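Long-range contact in vesicular integral-membrane protein VIP36 (Canis lupus familiaris, PDB 2DUR), which acts as a calcium-dependent lectin of the early secretory pathway, binding high-mannose glycans and helping to transport and sort the glycoproteins that carry them: residues 7-19 against 26-40. Residues are numbered along the deposited sequence; the frame is centred on the assembly and turned at random.
Sequences KREHSLIKPYQGV and LWDFQGSTILTSQYV
Glu9 lies beside Leu26, Leu12 beside Trp27 and Pro15 beside Ser37 (CA to CA 5.4 Å for this last pair), as the irregular chain 7-19 runs along one side of the legume-lectin-like β-sandwich of the lumenal domain. There it spans strands 27-31 and 34-35, outermost in the two sheets and joined by the type II' turn Gln30-Thr33. A water accepts from Leu26 N and donates to Gln17 O, bridging the backbones.

Apolar side chains make up much of the interface. Leu26 packs CD1 against the Arg8 guanidinium and the Gln17 amide, and CD2 by Glu9 CA. Leu12, its CG anti to the backbone N (chi1 172°), lays CD1 over the five-membered ring of Trp27, a CH-π contact 3.8 Å from the centroid, while CD2 meets Val40 CG2. That same valine methyl sits over the centre of the Tyr16 ring, whose opposite face is covered by Lys14 CA. A flat ring fits between the two, and its OH is hydrogen-bonded to Ile221 O of strand 217-227. Branched Val19 divides its methyls, CG2 reaching Phe29 CE1 and CG1 touching Leu35 CG.

At the exposed end, the long Lys14 chain lets NZ hydrogen-bond Gln38 O (2.7 Å) and OE1 (2.8 Å). Indole suits the buried Trp27 position because it adds a donor to an apolar surface: NE1 hydrogen-bonds Ser11 O at 2.8 Å, nearly straight at 171°, with the oxygen in the ring plane.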
# COMPACT_ATOMS: atom_id res chain seq x y z
N LYS A 7 -7.42 15.32 -1.27
CA LYS A 7 -7.38 15.36 -2.73
C LYS A 7 -8.33 14.30 -3.26
O LYS A 7 -8.00 13.12 -3.28
CB LYS A 7 -5.96 15.17 -3.25
CG LYS A 7 -5.07 16.39 -3.00
CD LYS A 7 -5.48 17.52 -3.96
CE LYS A 7 -5.07 18.88 -3.45
NZ LYS A 7 -5.54 19.95 -4.39
N ARG A 8 -9.55 14.70 -3.63
CA ARG A 8 -10.58 13.70 -3.90
C ARG A 8 -10.25 12.79 -5.07
O ARG A 8 -10.64 11.60 -5.08
CB ARG A 8 -11.96 14.37 -4.07
CG ARG A 8 -13.14 13.40 -4.30
CD ARG A 8 -13.40 12.52 -3.11
NE ARG A 8 -14.44 11.53 -3.40
CZ ARG A 8 -14.23 10.34 -3.95
NH1 ARG A 8 -13.00 9.97 -4.31
NH2 ARG A 8 -15.25 9.51 -4.17
N GLU A 9 -9.50 13.31 -6.03
CA GLU A 9 -9.19 12.59 -7.27
C GLU A 9 -8.20 11.43 -7.01
O GLU A 9 -8.08 10.52 -7.84
CB GLU A 9 -8.67 13.53 -8.35
CG GLU A 9 -7.30 14.14 -8.10
CD GLU A 9 -7.31 15.43 -7.27
OE1 GLU A 9 -8.16 15.60 -6.36
OE2 GLU A 9 -6.42 16.26 -7.53
N HIS A 10 -7.51 11.50 -5.88
CA HIS A 10 -6.56 10.45 -5.47
C HIS A 10 -7.10 9.62 -4.31
O HIS A 10 -6.35 8.87 -3.65
CB HIS A 10 -5.19 11.07 -5.12
CG HIS A 10 -4.53 11.77 -6.27
ND1 HIS A 10 -4.39 11.20 -7.51
CD2 HIS A 10 -3.97 13.01 -6.35
CE1 HIS A 10 -3.76 12.05 -8.31
NE2 HIS A 10 -3.50 13.15 -7.63
N SER A 11 -8.41 9.73 -4.07
CA SER A 11 -9.02 9.04 -2.95
C SER A 11 -10.11 8.09 -3.43
O SER A 11 -10.68 8.29 -4.49
CB SER A 11 -9.64 10.04 -1.96
OG SER A 11 -8.66 10.96 -1.47
N LEU A 12 -10.38 7.08 -2.62
CA LEU A 12 -11.41 6.08 -2.87
C LEU A 12 -12.34 6.18 -1.68
O LEU A 12 -11.98 5.86 -0.55
CB LEU A 12 -10.77 4.68 -2.94
CG LEU A 12 -11.76 3.50 -3.01
CD1 LEU A 12 -12.16 3.21 -4.47
CD2 LEU A 12 -11.21 2.25 -2.31
N ILE A 13 -13.57 6.66 -1.91
CA ILE A 13 -14.48 6.91 -0.80
C ILE A 13 -15.88 6.43 -1.19
O ILE A 13 -16.33 6.73 -2.30
CB ILE A 13 -14.53 8.43 -0.44
CG1 ILE A 13 -13.13 8.94 -0.06
CG2 ILE A 13 -15.48 8.67 0.70
CD1 ILE A 13 -13.03 10.46 0.12
N LYS A 14 -16.52 5.67 -0.30
CA LYS A 14 -17.87 5.16 -0.60
C LYS A 14 -18.82 6.33 -0.93
O LYS A 14 -18.70 7.39 -0.30
CB LYS A 14 -18.42 4.15 0.42
CG LYS A 14 -18.39 4.47 1.91
CD LYS A 14 -18.87 3.21 2.68
CE LYS A 14 -18.02 2.89 3.92
NZ LYS A 14 -18.19 1.48 4.49
N PRO A 15 -19.73 6.13 -1.92
CA PRO A 15 -20.11 4.86 -2.53
C PRO A 15 -19.27 4.49 -3.76
O PRO A 15 -19.66 3.63 -4.58
CB PRO A 15 -21.56 5.11 -2.94
CG PRO A 15 -21.59 6.60 -3.29
CD PRO A 15 -20.45 7.26 -2.53
N TYR A 16 -18.11 5.13 -3.88
CA TYR A 16 -17.15 4.90 -4.94
C TYR A 16 -17.66 5.51 -6.22
O TYR A 16 -18.60 5.01 -6.86
CB TYR A 16 -16.76 3.41 -5.05
CG TYR A 16 -16.45 2.84 -3.68
CD1 TYR A 16 -17.20 1.79 -3.15
CD2 TYR A 16 -15.43 3.39 -2.88
CE1 TYR A 16 -16.94 1.28 -1.90
CE2 TYR A 16 -15.15 2.88 -1.62
CZ TYR A 16 -15.91 1.83 -1.12
OH TYR A 16 -15.68 1.29 0.11
N GLN A 17 -17.04 6.62 -6.59
CA GLN A 17 -17.52 7.43 -7.69
C GLN A 17 -17.64 6.64 -8.99
O GLN A 17 -16.70 5.95 -9.40
CB GLN A 17 -16.61 8.64 -7.89
CG GLN A 17 -17.17 9.64 -8.88
CD GLN A 17 -16.31 10.87 -8.99
OE1 GLN A 17 -16.08 11.56 -8.00
NE2 GLN A 17 -15.83 11.15 -10.20
N GLY A 18 -18.79 6.75 -9.64
CA GLY A 18 -18.96 6.19 -10.98
C GLY A 18 -19.18 4.68 -11.05
O GLY A 18 -19.21 4.11 -12.13
N VAL A 19 -19.31 4.04 -9.89
CA VAL A 19 -19.55 2.60 -9.86
C VAL A 19 -21.05 2.35 -9.99
O VAL A 19 -21.48 1.59 -10.87
CB VAL A 19 -19.01 1.95 -8.57
CG1 VAL A 19 -19.45 0.48 -8.47
CG2 VAL A 19 -17.48 2.06 -8.54
N LEU A 26 -13.00 7.05 -10.52
CA LEU A 26 -11.65 7.55 -10.26
C LEU A 26 -10.61 6.42 -10.16
O LEU A 26 -9.40 6.69 -10.08
CB LEU A 26 -11.64 8.39 -8.98
CG LEU A 26 -12.40 9.74 -9.05
CD1 LEU A 26 -12.69 10.25 -7.65
CD2 LEU A 26 -11.65 10.77 -9.91
N TRP A 27 -11.08 5.17 -10.16
CA TRP A 27 -10.22 3.99 -10.01
C TRP A 27 -10.64 2.92 -10.99
O TRP A 27 -11.84 2.82 -11.31
CB TRP A 27 -10.36 3.42 -8.61
CG TRP A 27 -9.96 4.38 -7.51
CD1 TRP A 27 -10.71 5.44 -7.03
CD2 TRP A 27 -8.73 4.39 -6.76
NE1 TRP A 27 -10.02 6.09 -6.04
CE2 TRP A 27 -8.80 5.48 -5.86
CE3 TRP A 27 -7.57 3.59 -6.78
CZ2 TRP A 27 -7.75 5.80 -4.98
CZ3 TRP A 27 -6.53 3.90 -5.88
CH2 TRP A 27 -6.63 5.00 -5.00
N ASP A 28 -9.67 2.14 -11.46
CA ASP A 28 -9.91 0.93 -12.24
C ASP A 28 -9.91 -0.25 -11.26
O ASP A 28 -9.06 -0.31 -10.36
CB ASP A 28 -8.81 0.71 -13.28
CG ASP A 28 -8.88 1.71 -14.42
OD1 ASP A 28 -9.94 1.81 -15.03
OD2 ASP A 28 -7.87 2.35 -14.72
N PHE A 29 -10.85 -1.16 -11.44
CA PHE A 29 -11.02 -2.32 -10.57
C PHE A 29 -10.61 -3.55 -11.37
O PHE A 29 -11.17 -3.82 -12.42
CB PHE A 29 -12.48 -2.39 -10.09
CG PHE A 29 -12.91 -1.14 -9.36
CD1 PHE A 29 -13.52 -0.10 -10.06
CD2 PHE A 29 -12.64 -0.99 -8.01
CE1 PHE A 29 -13.88 1.07 -9.40
CE2 PHE A 29 -13.00 0.17 -7.33
CZ PHE A 29 -13.62 1.20 -8.05
N GLN A 30 -9.58 -4.26 -10.89
CA GLN A 30 -8.89 -5.27 -11.72
C GLN A 30 -8.82 -6.61 -11.00
O GLN A 30 -8.82 -6.70 -9.77
CB GLN A 30 -7.46 -4.79 -12.10
CG GLN A 30 -6.68 -5.75 -13.02
CD GLN A 30 -6.07 -6.93 -12.27
OE1 GLN A 30 -5.77 -6.82 -11.08
NE2 GLN A 30 -5.87 -8.05 -12.97
N GLY A 31 -8.77 -7.70 -11.78
CA GLY A 31 -8.61 -9.02 -11.14
C GLY A 31 -9.82 -9.43 -10.32
O GLY A 31 -10.95 -9.07 -10.63
N SER A 32 -9.57 -10.18 -9.25
CA SER A 32 -10.63 -10.70 -8.39
C SER A 32 -11.44 -9.62 -7.67
O SER A 32 -12.49 -9.94 -7.12
CB SER A 32 -10.10 -11.71 -7.37
OG SER A 32 -9.05 -11.14 -6.58
N THR A 33 -10.98 -8.37 -7.73
CA THR A 33 -11.67 -7.27 -7.03
C THR A 33 -13.17 -7.21 -7.33
O THR A 33 -13.57 -7.24 -8.49
CB THR A 33 -11.03 -5.95 -7.41
OG1 THR A 33 -9.66 -6.00 -6.98
CG2 THR A 33 -11.73 -4.78 -6.71
N ILE A 34 -13.98 -7.08 -6.28
CA ILE A 34 -15.40 -6.76 -6.44
C ILE A 34 -15.74 -5.60 -5.51
O ILE A 34 -14.96 -5.28 -4.61
CB ILE A 34 -16.32 -7.97 -6.16
CG1 ILE A 34 -16.31 -8.33 -4.67
CG2 ILE A 34 -15.92 -9.18 -7.06
CD1 ILE A 34 -17.50 -9.21 -4.21
N LEU A 35 -16.92 -5.03 -5.72
CA LEU A 35 -17.42 -3.85 -5.02
C LEU A 35 -18.72 -4.20 -4.30
O LEU A 35 -19.55 -4.96 -4.84
CB LEU A 35 -17.76 -2.76 -6.04
CG LEU A 35 -16.83 -1.80 -6.80
CD1 LEU A 35 -16.39 -0.59 -5.95
CD2 LEU A 35 -15.65 -2.49 -7.44
N THR A 36 -18.88 -3.68 -3.09
CA THR A 36 -20.21 -3.48 -2.49
C THR A 36 -20.34 -1.98 -2.20
O THR A 36 -19.41 -1.19 -2.44
CB THR A 36 -20.41 -4.32 -1.19
OG1 THR A 36 -19.56 -3.83 -0.15
CG2 THR A 36 -20.09 -5.79 -1.42
N SER A 37 -21.50 -1.56 -1.70
CA SER A 37 -21.70 -0.16 -1.34
C SER A 37 -20.86 0.24 -0.13
O SER A 37 -20.69 1.44 0.13
CB SER A 37 -23.18 0.07 -1.02
OG SER A 37 -23.55 -0.69 0.12
N GLN A 38 -20.33 -0.75 0.59
CA GLN A 38 -19.60 -0.50 1.84
C GLN A 38 -18.09 -0.76 1.82
O GLN A 38 -17.37 -0.30 2.70
CB GLN A 38 -20.22 -1.29 2.99
CG GLN A 38 -21.62 -0.79 3.39
CD GLN A 38 -21.66 0.73 3.59
OE1 GLN A 38 -21.01 1.29 4.49
NE2 GLN A 38 -22.43 1.41 2.74
N TYR A 39 -17.62 -1.53 0.85
CA TYR A 39 -16.20 -1.84 0.77
C TYR A 39 -15.83 -2.29 -0.63
O TYR A 39 -16.68 -2.74 -1.39
CB TYR A 39 -15.78 -2.92 1.78
CG TYR A 39 -16.56 -4.23 1.72
CD1 TYR A 39 -16.29 -5.19 0.73
CD2 TYR A 39 -17.57 -4.50 2.65
CE1 TYR A 39 -17.01 -6.38 0.67
CE2 TYR A 39 -18.30 -5.69 2.59
CZ TYR A 39 -18.02 -6.63 1.61
OH TYR A 39 -18.74 -7.80 1.55
N VAL A 40 -14.54 -2.15 -0.94
CA VAL A 40 -13.96 -2.79 -2.12
C VAL A 40 -13.27 -4.05 -1.60
O VAL A 40 -12.51 -4.00 -0.63
CB VAL A 40 -12.96 -1.84 -2.79
CG1 VAL A 40 -12.17 -2.57 -3.90
CG2 VAL A 40 -13.71 -0.64 -3.37
O HOH W 1 -14.14 5.62 -8.36